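Local coordinates for protein 4-alpha-glucanotransferase (Aquifex aeolicus, PDB 1TZ7) that belongs to the amylomaltase (D-enzyme) family and is built round a parallel eight-stranded beta/alpha barrel, at residues Y314-Y319 against N326-K331; H307-E312 against F357-V362; S265-L270 against E321-N326. All blocks are in the same frame, centred on the assembly; numbering follows the deposited sequence.

Contact 1: Y314-Y319 against N326-K331; sequences YWEVPY and NGRWVK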
loop_
_atom_site.group_PDB
_atom_site.type_symbol
_atom_site.label_atom_id
_atom_site.label_comp_id
_atom_site.label_asym_id
_atom_site.label_seq_id
_atom_site.Cartn_x
_atom_site.Cartn_y
_atom_site.Cartn_z
ATOM N N TYR A 314 5.602 1.584 -19.915
ATOM C CA TYR A 314 6.008 2.455 -18.817
ATOM C C TYR A 314 6.802 3.657 -19.316
ATOM O O TYR A 314 7.500 3.582 -20.330
ATOM C CB TYR A 314 6.827 1.672 -17.785
ATOM C CG TYR A 314 8.165 1.187 -18.290
ATOM C CD1 TYR A 314 9.321 1.926 -18.070
ATOM C CD2 TYR A 314 8.275 -0.021 -18.979
ATOM C CE1 TYR A 314 10.549 1.485 -18.525
ATOM C CE2 TYR A 314 9.499 -0.471 -19.440
ATOM C CZ TYR A 314 10.635 0.286 -19.211
ATOM O OH TYR A 314 11.855 -0.152 -19.664
ATOM N N TRP A 315 6.686 4.762 -18.595
ATOM C CA TRP A 315 7.381 5.985 -18.946
ATOM C C TRP A 315 8.827 5.930 -18.434
ATOM O O TRP A 315 9.072 5.735 -17.242
ATOM C CB TRP A 315 6.645 7.192 -18.358
ATOM C CG TRP A 315 7.160 8.520 -18.838
ATOM C CD1 TRP A 315 7.842 9.445 -18.104
ATOM C CD2 TRP A 315 7.022 9.076 -20.152
ATOM N NE1 TRP A 315 8.140 10.540 -18.879
ATOM C CE2 TRP A 315 7.649 10.338 -20.143
ATOM C CE3 TRP A 315 6.433 8.633 -21.343
ATOM C CZ2 TRP A 315 7.704 11.159 -21.273
ATOM C CZ3 TRP A 315 6.492 9.457 -22.468
ATOM C CH2 TRP A 315 7.120 10.698 -22.419
ATOM N N GLU A 316 9.768 6.100 -19.352
ATOM C CA GLU A 316 11.187 5.939 -19.063
ATOM C C GLU A 316 11.948 7.229 -19.420
ATOM O O GLU A 316 11.944 7.651 -20.568
ATOM C CB GLU A 316 11.739 4.777 -19.885
ATOM C CG GLU A 316 13.204 4.482 -19.665
ATOM C CD GLU A 316 13.706 3.361 -20.554
ATOM O OE1 GLU A 316 13.603 2.182 -20.150
ATOM O OE2 GLU A 316 14.199 3.658 -21.658
ATOM N N VAL A 317 12.601 7.841 -18.424
ATOM C CA VAL A 317 13.357 9.090 -18.646
ATOM C C VAL A 317 14.851 8.932 -18.242
ATOM O O VAL A 317 15.163 8.312 -17.237
ATOM C CB VAL A 317 12.720 10.300 -17.864
ATOM C CG1 VAL A 317 11.224 10.079 -17.645
ATOM C CG2 VAL A 317 13.431 10.533 -16.533
ATOM N N PRO A 318 15.755 9.501 -19.048
ATOM C CA PRO A 318 17.208 9.439 -18.771
ATOM C C PRO A 318 17.604 9.986 -17.387
ATOM O O PRO A 318 17.119 11.050 -16.968
ATOM C CB PRO A 318 17.810 10.321 -19.872
ATOM C CG PRO A 318 16.799 10.323 -20.959
ATOM C CD PRO A 318 15.463 10.228 -20.295
ATOM N N TYR A 319 18.487 9.259 -16.699
ATOM C CA TYR A 319 18.953 9.655 -15.369
ATOM C C TYR A 319 19.767 10.936 -15.457
ATOM O O TYR A 319 20.567 11.114 -16.384
ATOM C CB TYR A 319 19.802 8.535 -14.746
ATOM C CG TYR A 319 20.424 8.894 -13.404
ATOM C CD1 TYR A 319 19.631 9.057 -12.266
ATOM C CD2 TYR A 319 21.801 9.065 -13.273
ATOM C CE1 TYR A 319 20.194 9.382 -11.035
ATOM C CE2 TYR A 319 22.374 9.392 -12.047
ATOM C CZ TYR A 319 21.564 9.548 -10.932
ATOM O OH TYR A 319 22.120 9.868 -9.721
ATOM N N ASN A 326 11.328 14.702 -20.944
ATOM C CA ASN A 326 12.081 14.099 -22.050
ATOM C C ASN A 326 12.188 12.577 -21.917
ATOM O O ASN A 326 13.266 12.004 -22.078
ATOM C CB ASN A 326 13.477 14.717 -22.137
ATOM C CG ASN A 326 13.472 16.067 -22.814
ATOM O OD1 ASN A 326 13.928 16.207 -23.945
ATOM N ND2 ASN A 326 12.950 17.071 -22.124
ATOM N N GLY A 327 11.064 11.931 -21.631
ATOM C CA GLY A 327 11.013 10.481 -21.556
ATOM C C GLY A 327 10.403 9.858 -22.800
ATOM O O GLY A 327 10.262 10.512 -23.835
ATOM N N ARG A 328 10.042 8.583 -22.694
ATOM C CA ARG A 328 9.340 7.885 -23.766
ATOM C C ARG A 328 8.605 6.669 -23.229
ATOM O O ARG A 328 8.964 6.124 -22.194
ATOM C CB ARG A 328 10.320 7.452 -24.853
ATOM C CG ARG A 328 11.495 6.613 -24.339
ATOM C CD ARG A 328 12.062 5.635 -25.379
ATOM N NE ARG A 328 13.462 5.632 -25.362
ATOM C CZ ARG A 328 14.285 4.744 -24.806
ATOM N NH1 ARG A 328 13.896 3.591 -24.249
ATOM N NH2 ARG A 328 15.552 5.014 -24.897
ATOM N N TRP A 329 7.573 6.247 -23.941
ATOM C CA TRP A 329 6.845 5.047 -23.582
ATOM C C TRP A 329 7.590 3.813 -24.079
ATOM O O TRP A 329 7.922 3.709 -25.254
ATOM C CB TRP A 329 5.433 5.085 -24.159
ATOM C CG TRP A 329 4.512 6.032 -23.425
ATOM C CD1 TRP A 329 3.994 7.208 -23.897
ATOM C CD2 TRP A 329 4.009 5.881 -22.093
ATOM N NE1 TRP A 329 3.199 7.793 -22.939
ATOM C CE2 TRP A 329 3.190 7.000 -21.822
ATOM C CE3 TRP A 329 4.164 4.911 -21.094
ATOM C CZ2 TRP A 329 2.533 7.171 -20.599
ATOM C CZ3 TRP A 329 3.508 5.088 -19.879
ATOM C CH2 TRP A 329 2.705 6.210 -19.647
ATOM N N VAL A 330 7.853 2.885 -23.166
ATOM C CA VAL A 330 8.535 1.642 -23.496
ATOM C C VAL A 330 7.637 0.451 -23.166
ATOM O O VAL A 330 7.164 0.313 -22.036
ATOM C CB VAL A 330 9.851 1.502 -22.708
ATOM C CG1 VAL A 330 10.573 0.209 -23.090
ATOM C CG2 VAL A 330 10.753 2.717 -22.950
ATOM N N LYS A 331 7.408 -0.407 -24.157
ATOM C CA LYS A 331 6.515 -1.557 -23.993
ATOM C C LYS A 331 7.099 -2.557 -23.003
ATOM O O LYS A 331 8.283 -2.868 -23.052
ATOM C CB LYS A 331 6.267 -2.242 -25.345
ATOM C CG LYS A 331 5.521 -1.365 -26.367
ATOM C CD LYS A 331 4.029 -1.277 -26.052
ATOM C CE LYS A 331 3.287 -0.413 -27.076
ATOM N NZ LYS A 331 2.279 0.484 -26.435
#
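Trp315 meets Trp329 across two adjacent strands in a T-shaped stack, the six-membered ring of Trp315 turning its edge to the face of the five-membered ring of Trp329 with the planes at 68°. Followed outward, the Trp315 side chain first places CB over the Trp329 six-membered ring in a CH-pi contact. With CG anti to the backbone N (chi1 -171°), the indole then turns back over the neighbouring strand. CE3 and CZ3 form the edge that meets Trp329, CZ3 lying 3.7 Å from Trp329 CD1. Farther along, at CZ2 and CH2, one ring face lies over the Gly327 backbone, CZ2 being 3.4 Å from Gly327 C, while NE1 bonds to Ala324 O in the connecting loop. The strands form an antiparallel beta hairpin, in which Trp315 and Trp329 are a non-hydrogen-bonded pair flanked by the hydrogen-bonded pairs Tyr314-Val330 and Glu316-Arg328. On the other face, Val330 CB sits over the Tyr314 ring, 4.0 Å from its centroid. Glu316 runs extended beside Arg328, and its OE2 makes a 2.6 Å salt bridge to Arg328 NH1. Glu316 OE1 takes a bond from Tyr314 OH (3.0 Å) and a salt bridge from Lys246.

Contact 2: H307-E312 against F357-V362; sequences HFRGFE and FITDEV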
loop_
_atom_site.group_PDB
_atom_site.type_symbol
_atom_site.label_atom_id
_atom_site.label_comp_id
_atom_site.label_asym_id
_atom_site.label_seq_id
_atom_site.Cartn_x
_atom_site.Cartn_y
_atom_site.Cartn_z
ATOM N N HIS A 307 -0.173 1.371 -10.440
ATOM C CA HIS A 307 0.264 1.742 -11.786
ATOM C C HIS A 307 0.202 0.534 -12.751
ATOM O O HIS A 307 1.184 0.213 -13.439
ATOM C CB HIS A 307 1.684 2.332 -11.754
ATOM C CG HIS A 307 2.050 3.066 -13.004
ATOM N ND1 HIS A 307 1.220 4.002 -13.583
ATOM C CD2 HIS A 307 3.146 2.992 -13.797
ATOM C CE1 HIS A 307 1.792 4.480 -14.675
ATOM N NE2 HIS A 307 2.962 3.885 -14.828
ATOM N N PHE A 308 -0.960 -0.119 -12.793
ATOM C CA PHE A 308 -1.153 -1.317 -13.611
ATOM C C PHE A 308 -0.751 -1.092 -15.080
ATOM O O PHE A 308 -0.250 -1.989 -15.728
ATOM C CB PHE A 308 -2.614 -1.777 -13.544
ATOM C CG PHE A 308 -2.921 -2.944 -14.432
ATOM C CD1 PHE A 308 -2.702 -4.243 -13.995
ATOM C CD2 PHE A 308 -3.420 -2.747 -15.719
ATOM C CE1 PHE A 308 -2.978 -5.325 -14.816
ATOM C CE2 PHE A 308 -3.698 -3.839 -16.547
ATOM C CZ PHE A 308 -3.477 -5.121 -16.092
ATOM N N ARG A 309 -0.979 0.115 -15.587
ATOM C CA ARG A 309 -0.721 0.409 -16.996
ATOM C C ARG A 309 0.768 0.224 -17.353
ATOM O O ARG A 309 1.116 0.033 -18.517
ATOM C CB ARG A 309 -1.180 1.833 -17.341
ATOM C CG ARG A 309 -0.241 2.940 -16.850
ATOM C CD ARG A 309 0.718 3.454 -17.906
ATOM N NE ARG A 309 0.014 3.987 -19.082
ATOM C CZ ARG A 309 0.055 3.437 -20.307
ATOM N NH1 ARG A 309 -0.619 3.991 -21.302
ATOM N NH2 ARG A 309 0.764 2.335 -20.532
ATOM N N GLY A 310 1.633 0.283 -16.339
ATOM C CA GLY A 310 3.059 0.052 -16.527
ATOM C C GLY A 310 3.414 -1.354 -17.021
ATOM O O GLY A 310 4.506 -1.572 -17.536
ATOM N N PHE A 311 2.495 -2.305 -16.853
ATOM C CA PHE A 311 2.715 -3.675 -17.326
ATOM C C PHE A 311 2.502 -3.776 -18.842
ATOM O O PHE A 311 2.978 -4.709 -19.481
ATOM C CB PHE A 311 1.786 -4.649 -16.598
ATOM C CG PHE A 311 2.083 -4.789 -15.121
ATOM C CD1 PHE A 311 1.122 -4.467 -14.172
ATOM C CD2 PHE A 311 3.322 -5.247 -14.685
ATOM C CE1 PHE A 311 1.392 -4.595 -12.816
ATOM C CE2 PHE A 311 3.592 -5.374 -13.330
ATOM C CZ PHE A 311 2.621 -5.047 -12.397
ATOM N N GLU A 312 1.790 -2.803 -19.406
ATOM C CA GLU A 312 1.652 -2.689 -20.863
ATOM C C GLU A 312 2.755 -1.811 -21.446
ATOM O O GLU A 312 3.395 -2.176 -22.423
ATOM C CB GLU A 312 0.278 -2.105 -21.222
ATOM C CG GLU A 312 -0.057 -2.167 -22.713
ATOM C CD GLU A 312 0.481 -0.968 -23.490
ATOM O OE1 GLU A 312 0.896 -1.147 -24.660
ATOM O OE2 GLU A 312 0.490 0.148 -22.932
ATOM N N PHE A 357 -3.588 7.902 -17.482
ATOM C CA PHE A 357 -2.793 7.433 -18.621
ATOM C C PHE A 357 -3.283 6.080 -19.128
ATOM O O PHE A 357 -2.484 5.213 -19.471
ATOM C CB PHE A 357 -1.304 7.343 -18.242
ATOM C CG PHE A 357 -0.757 8.597 -17.629
ATOM C CD1 PHE A 357 -0.434 9.691 -18.424
ATOM C CD2 PHE A 357 -0.566 8.690 -16.252
ATOM C CE1 PHE A 357 0.071 10.855 -17.857
ATOM C CE2 PHE A 357 -0.060 9.852 -15.684
ATOM C CZ PHE A 357 0.257 10.934 -16.487
ATOM N N ILE A 358 -4.598 5.905 -19.179
ATOM C CA ILE A 358 -5.173 4.656 -19.658
ATOM C C ILE A 358 -5.422 4.716 -21.170
ATOM O O ILE A 358 -5.978 5.685 -21.681
ATOM C CB ILE A 358 -6.489 4.319 -18.888
ATOM C CG1 ILE A 358 -6.972 2.917 -19.251
ATOM C CG2 ILE A 358 -7.585 5.359 -19.181
ATOM C CD1 ILE A 358 -7.773 2.254 -18.163
ATOM N N THR A 359 -4.982 3.676 -21.874
ATOM C CA THR A 359 -5.326 3.488 -23.282
ATOM C C THR A 359 -6.101 2.186 -23.457
ATOM O O THR A 359 -6.256 1.411 -22.508
ATOM C CB THR A 359 -4.057 3.443 -24.143
ATOM O OG1 THR A 359 -3.214 2.367 -23.712
ATOM C CG2 THR A 359 -3.199 4.699 -23.941
ATOM N N ASP A 360 -6.577 1.946 -24.676
ATOM C CA ASP A 360 -7.307 0.718 -24.992
ATOM C C ASP A 360 -6.395 -0.515 -24.919
ATOM O O ASP A 360 -6.852 -1.604 -24.616
ATOM C CB ASP A 360 -7.940 0.818 -26.385
ATOM C CG ASP A 360 -9.219 1.647 -26.391
ATOM O OD1 ASP A 360 -9.684 2.013 -27.489
ATOM O OD2 ASP A 360 -9.823 1.976 -25.347
ATOM N N GLU A 361 -5.106 -0.326 -25.204
ATOM C CA GLU A 361 -4.118 -1.391 -25.022
ATOM C C GLU A 361 -4.100 -1.857 -23.580
ATOM O O GLU A 361 -4.047 -3.053 -23.313
ATOM C CB GLU A 361 -2.725 -0.912 -25.413
ATOM C CG GLU A 361 -2.559 -0.607 -26.885
ATOM C CD GLU A 361 -2.341 0.868 -27.150
ATOM O OE1 GLU A 361 -3.257 1.668 -26.856
ATOM O OE2 GLU A 361 -1.253 1.227 -27.651
ATOM N N VAL A 362 -4.147 -0.901 -22.650
ATOM C CA VAL A 362 -4.151 -1.210 -21.221
ATOM C C VAL A 362 -5.437 -1.910 -20.826
ATOM O O VAL A 362 -5.409 -2.894 -20.094
ATOM C CB VAL A 362 -3.990 0.072 -20.356
ATOM C CG1 VAL A 362 -4.084 -0.266 -18.866
ATOM C CG2 VAL A 362 -2.664 0.763 -20.663
HETATM O O HOH W 1 -0.490 2.280 -23.990
#
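Arg309 reaches across to the backbone of Phe357 and lays one face of its guanidinium against Val362, whose CG2 is 3.6 Å above the plane. The arginine and valine side chains cross at about a right angle, and CG2 also touches Arg309 CB. Bends at chi2 (98°) and chi3 (58°) bring two nitrogens to one carbonyl: NE donates to Phe357 O at 2.8 Å, and NH1 adds a weak bond to the same oxygen at 2.9 Å. That oxygen is tilted 26° out of the guanidinium plane. NH2 forms a salt bridge with Glu312 OE2 (3.3 Å) and also bonds Ala313 O; with the Phe357 bonds this restrains the group's rotation. A water in the guanidinium plane accepts from Arg309 NH1, donates to Glu312 OE2 at 2.6 Å and also bonds Thr359 OG1. Glu312 crosses Glu361, Glu312 OE1 lying 3.7 Å from Glu361 CB; a salt bridge from Lys331 to Glu312 OE1 probably offsets the repulsion between the two carboxylates. Thr359 occupies the N-cap position of helix 360-368, and the arrangement ties a 3-10 turn following barrel strand 302-305 to the start of that helix, at the C-terminal end of the beta/alpha barrel.

Contact 3: S265-L270 against E321-N326; sequences SKTGQL and EETAVN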
loop_
_atom_site.group_PDB
_atom_site.type_symbol
_atom_site.label_atom_id
_atom_site.label_comp_id
_atom_site.label_asym_id
_atom_site.label_seq_id
_atom_site.Cartn_x
_atom_site.Cartn_y
_atom_site.Cartn_z
ATOM N N SER A 265 -1.043 17.937 -14.612
ATOM C CA SER A 265 0.297 18.433 -14.295
ATOM C C SER A 265 0.957 19.031 -15.533
ATOM O O SER A 265 0.648 18.645 -16.661
ATOM C CB SER A 265 1.166 17.303 -13.738
ATOM O OG SER A 265 2.468 17.769 -13.422
ATOM N N LYS A 266 1.875 19.969 -15.312
ATOM C CA LYS A 266 2.474 20.736 -16.405
ATOM C C LYS A 266 3.687 20.009 -16.980
ATOM O O LYS A 266 3.869 19.952 -18.198
ATOM C CB LYS A 266 2.891 22.135 -15.916
ATOM C CG LYS A 266 1.808 22.870 -15.106
ATOM C CD LYS A 266 2.109 22.843 -13.593
ATOM C CE LYS A 266 0.834 22.688 -12.763
ATOM N NZ LYS A 266 1.099 22.040 -11.448
ATOM N N THR A 267 4.514 19.451 -16.096
ATOM C CA THR A 267 5.794 18.861 -16.497
ATOM C C THR A 267 5.932 17.406 -16.004
ATOM O O THR A 267 7.045 16.883 -15.878
ATOM C CB THR A 267 6.971 19.719 -15.963
ATOM O OG1 THR A 267 8.207 19.016 -16.127
ATOM C CG2 THR A 267 6.864 19.936 -14.447
ATOM N N GLY A 268 4.797 16.763 -15.732
ATOM C CA GLY A 268 4.788 15.368 -15.320
ATOM C C GLY A 268 5.328 15.172 -13.916
ATOM O O GLY A 268 5.585 16.140 -13.199
ATOM N N GLN A 269 5.497 13.912 -13.520
ATOM C CA GLN A 269 6.085 13.585 -12.222
ATOM C C GLN A 269 7.316 12.708 -12.398
ATOM O O GLN A 269 7.307 11.750 -13.173
ATOM C CB GLN A 269 5.062 12.876 -11.315
ATOM C CG GLN A 269 3.612 13.023 -11.755
ATOM C CD GLN A 269 2.646 12.342 -10.800
ATOM O OE1 GLN A 269 2.341 12.875 -9.735
ATOM N NE2 GLN A 269 2.164 11.162 -11.180
ATOM N N LEU A 270 8.374 13.045 -11.673
ATOM C CA LEU A 270 9.582 12.238 -11.651
ATOM C C LEU A 270 9.638 11.431 -10.354
ATOM O O LEU A 270 9.937 11.970 -9.288
ATOM C CB LEU A 270 10.815 13.138 -11.770
ATOM C CG LEU A 270 12.138 12.447 -12.094
ATOM C CD1 LEU A 270 12.112 11.857 -13.492
ATOM C CD2 LEU A 270 13.290 13.434 -11.949
ATOM N N GLU A 321 18.120 13.833 -15.564
ATOM C CA GLU A 321 17.068 14.770 -15.941
ATOM C C GLU A 321 16.363 15.303 -14.694
ATOM O O GLU A 321 16.141 14.566 -13.736
ATOM C CB GLU A 321 16.054 14.091 -16.873
ATOM C CG GLU A 321 15.247 15.058 -17.731
ATOM C CD GLU A 321 16.038 15.613 -18.905
ATOM O OE1 GLU A 321 17.231 15.278 -19.037
ATOM O OE2 GLU A 321 15.461 16.385 -19.695
ATOM N N GLU A 322 16.019 16.587 -14.716
ATOM C CA GLU A 322 15.393 17.239 -13.564
ATOM C C GLU A 322 13.880 17.048 -13.578
ATOM O O GLU A 322 13.238 17.054 -12.529
ATOM C CB GLU A 322 15.727 18.732 -13.552
ATOM C CG GLU A 322 17.196 19.033 -13.318
ATOM C CD GLU A 322 17.453 20.502 -13.052
ATOM O OE1 GLU A 322 17.066 20.987 -11.969
ATOM O OE2 GLU A 322 18.041 21.171 -13.926
ATOM N N THR A 323 13.315 16.887 -14.776
ATOM C CA THR A 323 11.879 16.627 -14.932
ATOM C C THR A 323 11.640 15.372 -15.779
ATOM O O THR A 323 12.585 14.755 -16.274
ATOM C CB THR A 323 11.182 17.837 -15.591
ATOM O OG1 THR A 323 11.355 17.789 -17.012
ATOM C CG2 THR A 323 11.845 19.162 -15.179
ATOM N N ALA A 324 10.368 15.013 -15.946
ATOM C CA ALA A 324 9.995 13.795 -16.673
ATOM C C ALA A 324 9.545 14.107 -18.111
ATOM O O ALA A 324 8.909 13.281 -18.759
ATOM C CB ALA A 324 8.892 13.059 -15.924
ATOM N N VAL A 325 9.885 15.296 -18.598
ATOM C CA VAL A 325 9.401 15.765 -19.896
ATOM C C VAL A 325 10.026 14.970 -21.045
ATOM O O VAL A 325 9.341 14.609 -22.002
ATOM C CB VAL A 325 9.711 17.286 -20.100
ATOM C CG1 VAL A 325 9.444 17.709 -21.547
ATOM C CG2 VAL A 325 8.891 18.125 -19.142
ATOM N N ASN A 326 11.328 14.702 -20.944
ATOM C CA ASN A 326 12.081 14.099 -22.050
ATOM C C ASN A 326 12.188 12.577 -21.917
ATOM O O ASN A 326 13.266 12.004 -22.078
ATOM C CB ASN A 326 13.477 14.717 -22.137
ATOM C CG ASN A 326 13.472 16.067 -22.814
ATOM O OD1 ASN A 326 13.928 16.207 -23.945
ATOM N ND2 ASN A 326 12.950 17.071 -22.124
#
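Leu270 and Thr267 carry the meeting of segment 265-270 with the loop 321-326, a contact made largely by packing. Methyl packing centres on Leu270. Its CG stands anti to the backbone N (chi1 -166°), which extends the isobutyl group along the loop so that each methyl meets a different part of it. CD2 lies against two successive carbonyl oxygens, 3.6 Å from Glu321 O and 3.7 Å from Glu322 O, whereas CD1 approaches Thr323 O and the methyl of Ala324, with 4.2 Å between Leu270 CD1 and Ala324 CB. That same Ala324 methyl points toward the other segment and packs on its backbone, CB being 3.4 Å from Gln269 O.

A second group of contacts surrounds the hydroxyl of Thr267. OG1 projects between two side chains of the loop, 3.2 Å from Thr323 CB and equally 3.2 Å from Val325 CG2. The threonine crosses both Thr323 and Val325 at about a right angle, its oxygen set close against the two carbons.

Among the polar groups, Val325 N makes a weak bond within the loop to Thr323 OG1 (3.3 Å), which spans the turn at Ala324.

The loop 321-326 connects strands 313-318 and 328-331. Leu270 also touches Val256 of strand 255-259, and Gln269 shares backbone bonding with Val259. Strand 269-274, next to 255-259, is an outermost strand of the four-stranded antiparallel sheet and meets the hairpin loop there.

In the fold
Contacts 1 and 3 reach the same four-stranded antiparallel sheet, whereas contact 2 joins a loop after barrel strand 302-305 to helix 360-368. Contacts 1 and 2 are partly buried, each with several buried residues, whereas contact 3 lies at the surface. Contact 1 combines regular strand pairing with stacked aromatics and a salt bridge; contact 2 depends on one arginine with backbone, carboxylate and water partners; contact 3 is mainly methyl packing on backbone carbonyls and on a threonine hydroxyl. Contacts 1 and 2 meet where Trp329 packs on Arg309 in a cation-pi contact. Contacts 1 and 3 share Asn326, and Val317 packs on Leu270. Contacts 2 and 3 do not touch, their centres being about 19 Å apart.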